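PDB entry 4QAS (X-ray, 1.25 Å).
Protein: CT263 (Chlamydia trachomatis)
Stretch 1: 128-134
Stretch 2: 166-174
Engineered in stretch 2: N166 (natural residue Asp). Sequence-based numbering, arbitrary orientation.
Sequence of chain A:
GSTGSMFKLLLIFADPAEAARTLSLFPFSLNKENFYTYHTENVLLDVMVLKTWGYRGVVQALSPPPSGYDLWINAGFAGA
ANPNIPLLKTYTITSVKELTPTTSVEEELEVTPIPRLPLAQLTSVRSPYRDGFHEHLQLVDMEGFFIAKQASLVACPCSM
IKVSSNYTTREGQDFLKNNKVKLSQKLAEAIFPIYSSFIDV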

# COMPACT_ATOMS: atom_id res chain seq x y z
N PRO A 128 -1.24 15.32 -25.71
CA PRO A 128 -2.03 15.70 -24.53
C PRO A 128 -2.93 16.88 -24.83
O PRO A 128 -2.53 17.82 -25.54
CB PRO A 128 -0.97 16.05 -23.47
CG PRO A 128 0.33 15.59 -24.04
CD PRO A 128 0.18 15.64 -25.52
N TYR A 129 -4.15 16.80 -24.32
CA TYR A 129 -5.13 17.87 -24.48
C TYR A 129 -4.73 19.04 -23.59
O TYR A 129 -4.70 18.92 -22.36
CB TYR A 129 -6.52 17.37 -24.08
CG TYR A 129 -7.39 16.96 -25.23
CD1 TYR A 129 -8.03 17.91 -26.01
CD2 TYR A 129 -7.60 15.64 -25.54
CE1 TYR A 129 -8.84 17.55 -27.06
CE2 TYR A 129 -8.40 15.26 -26.59
CZ TYR A 129 -9.02 16.22 -27.35
OH TYR A 129 -9.82 15.83 -28.40
N ARG A 130 -4.44 20.16 -24.22
CA ARG A 130 -4.40 21.46 -23.57
C ARG A 130 -5.47 22.37 -24.16
O ARG A 130 -5.38 23.59 -24.06
CB ARG A 130 -3.00 22.06 -23.70
CG ARG A 130 -1.92 21.21 -23.05
CD ARG A 130 -0.56 21.85 -23.15
NE ARG A 130 0.47 21.05 -22.49
CZ ARG A 130 1.76 21.35 -22.46
NH1 ARG A 130 2.20 22.46 -23.05
NH2 ARG A 130 2.62 20.56 -21.83
N ASP A 131 -6.50 21.77 -24.75
CA ASP A 131 -7.51 22.44 -25.55
C ASP A 131 -8.56 23.16 -24.71
O ASP A 131 -9.48 23.76 -25.28
CB ASP A 131 -8.26 21.40 -26.37
CG ASP A 131 -8.03 21.54 -27.85
OD1 ASP A 131 -6.85 21.61 -28.26
OD2 ASP A 131 -9.02 21.57 -28.60
N GLY A 132 -8.46 23.10 -23.40
CA GLY A 132 -9.54 23.53 -22.56
C GLY A 132 -10.52 22.40 -22.28
O GLY A 132 -10.22 21.21 -22.35
N PHE A 133 -11.72 22.82 -21.92
CA PHE A 133 -12.74 21.94 -21.39
C PHE A 133 -13.71 21.60 -22.51
O PHE A 133 -13.99 22.43 -23.38
CB PHE A 133 -13.46 22.64 -20.24
CG PHE A 133 -12.56 22.92 -19.06
CD1 PHE A 133 -11.82 24.08 -18.99
CD2 PHE A 133 -12.42 21.99 -18.05
CE1 PHE A 133 -10.99 24.33 -17.91
CE2 PHE A 133 -11.59 22.25 -16.96
CZ PHE A 133 -10.88 23.42 -16.90
N HIS A 134 -14.20 20.37 -22.51
CA HIS A 134 -15.06 19.89 -23.58
C HIS A 134 -16.30 19.26 -22.98
O HIS A 134 -16.24 18.54 -21.98
CB HIS A 134 -14.34 18.87 -24.46
CG HIS A 134 -13.04 19.35 -25.01
ND1 HIS A 134 -12.96 20.17 -26.11
CD2 HIS A 134 -11.76 19.12 -24.62
CE1 HIS A 134 -11.69 20.43 -26.38
NE2 HIS A 134 -10.94 19.80 -25.49
N ASN A 166 -4.77 16.86 -13.54
CA ASN A 166 -4.68 18.24 -13.98
C ASN A 166 -5.90 18.52 -14.83
O ASN A 166 -6.52 17.59 -15.36
CB ASN A 166 -3.44 18.48 -14.82
CG ASN A 166 -3.42 17.67 -16.11
OD1 ASN A 166 -3.10 16.48 -16.10
ND2 ASN A 166 -3.75 18.30 -17.23
N TYR A 167 -6.26 19.80 -14.94
CA TYR A 167 -7.23 20.23 -15.92
C TYR A 167 -6.53 20.43 -17.26
O TYR A 167 -5.34 20.76 -17.33
CB TYR A 167 -7.99 21.50 -15.47
CG TYR A 167 -8.84 21.16 -14.28
CD1 TYR A 167 -9.90 20.27 -14.42
CD2 TYR A 167 -8.57 21.67 -13.02
CE1 TYR A 167 -10.67 19.89 -13.34
CE2 TYR A 167 -9.33 21.29 -11.92
CZ TYR A 167 -10.37 20.38 -12.09
OH TYR A 167 -11.09 20.00 -10.98
N THR A 168 -7.27 20.20 -18.34
CA THR A 168 -6.69 20.10 -19.67
C THR A 168 -6.53 21.48 -20.32
O THR A 168 -7.06 21.74 -21.39
CB THR A 168 -7.53 19.15 -20.52
OG1 THR A 168 -8.91 19.54 -20.47
CG2 THR A 168 -7.40 17.70 -20.05
N THR A 169 -5.75 22.35 -19.66
CA THR A 169 -5.45 23.69 -20.17
C THR A 169 -3.95 23.94 -20.05
O THR A 169 -3.23 23.19 -19.40
CB THR A 169 -6.17 24.75 -19.34
OG1 THR A 169 -5.61 24.77 -18.02
CG2 THR A 169 -7.67 24.48 -19.25
N ARG A 170 -3.49 25.03 -20.67
CA ARG A 170 -2.08 25.40 -20.54
C ARG A 170 -1.73 25.66 -19.08
O ARG A 170 -0.77 25.08 -18.55
CB ARG A 170 -1.78 26.63 -21.40
N GLU A 171 -2.51 26.51 -18.41
CA GLU A 171 -2.25 26.85 -17.01
C GLU A 171 -2.39 25.64 -16.11
O GLU A 171 -1.80 25.60 -15.02
CB GLU A 171 -3.22 27.93 -16.54
N GLY A 172 -3.19 24.66 -16.50
CA GLY A 172 -3.40 23.48 -15.71
C GLY A 172 -2.24 22.51 -15.70
O GLY A 172 -2.21 21.61 -14.87
N GLN A 173 -1.26 22.67 -16.59
CA GLN A 173 -0.20 21.66 -16.66
C GLN A 173 0.72 21.70 -15.44
O GLN A 173 1.30 20.67 -15.08
CB GLN A 173 0.63 21.84 -17.93
CG GLN A 173 -0.16 21.70 -19.23
CD GLN A 173 -0.87 20.36 -19.35
OE1 GLN A 173 -0.25 19.29 -19.23
NE2 GLN A 173 -2.18 20.41 -19.58
N ASP A 174 0.87 22.85 -14.80
CA ASP A 174 1.80 22.94 -13.68
C ASP A 174 1.40 22.02 -12.54
O ASP A 174 2.27 21.46 -11.85
CB ASP A 174 1.86 24.38 -13.17
CG ASP A 174 2.80 25.25 -13.98
OD1 ASP A 174 3.82 24.73 -14.49
OD2 ASP A 174 2.52 26.46 -14.13
O HOH W 1 -3.61 17.93 -20.13
O HOH W 2 2.27 18.89 -19.31

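Stretch 1, an irregular segment, lies against the bend where the strand ending at Y167 gives way to a turn and then a helix; the closest pair of CA atoms, R130 CA and T169 CA, is 4.2 Å apart. T168 and G132 clasp each other twice. G132 N donates to T168 O (2.8 Å), and T168 OG1, placed by a p rotamer, donates to G132 O (2.8 Å). The threonine hydroxyl thus supplies a side-chain donor to the same glycine whose NH the T168 carbonyl accepts, while glycine suits the phi/psi of 88/-158°, at which a CB would jam against the preceding carbonyl oxygen.

T169, also p, turns OG1 back to accept from G172 N (2.9 Å), leaving its methyl to meet F133: T169 CG2 lies 3.6 Å from F133 CE1. The m rotamer of F133 brings its ring nearer stretch 2, where F133 CE2 lies 3.6 Å from Y167 CD1 in an oblique aromatic pair.

The CA-to-CB bond of Q173 points toward stretch 1, and the chain then folds compactly (m, m, chi3 -53°), so that Q173 NE2 donates to T169 O (3.0 Å). Q173 CG sits over one face of the R130 guanidinium, 3.4 Å from R130 NE; that face carries no N-H and can take a methylene. The arginine is extended beyond its m chi1, though poorly ordered. One water accepts from Q173 NE2 and the engineered N166 ND2 and donates to Y129 O; another accepts from R130 NH2 and donates to Q173 OE1, using the amide's acceptor end.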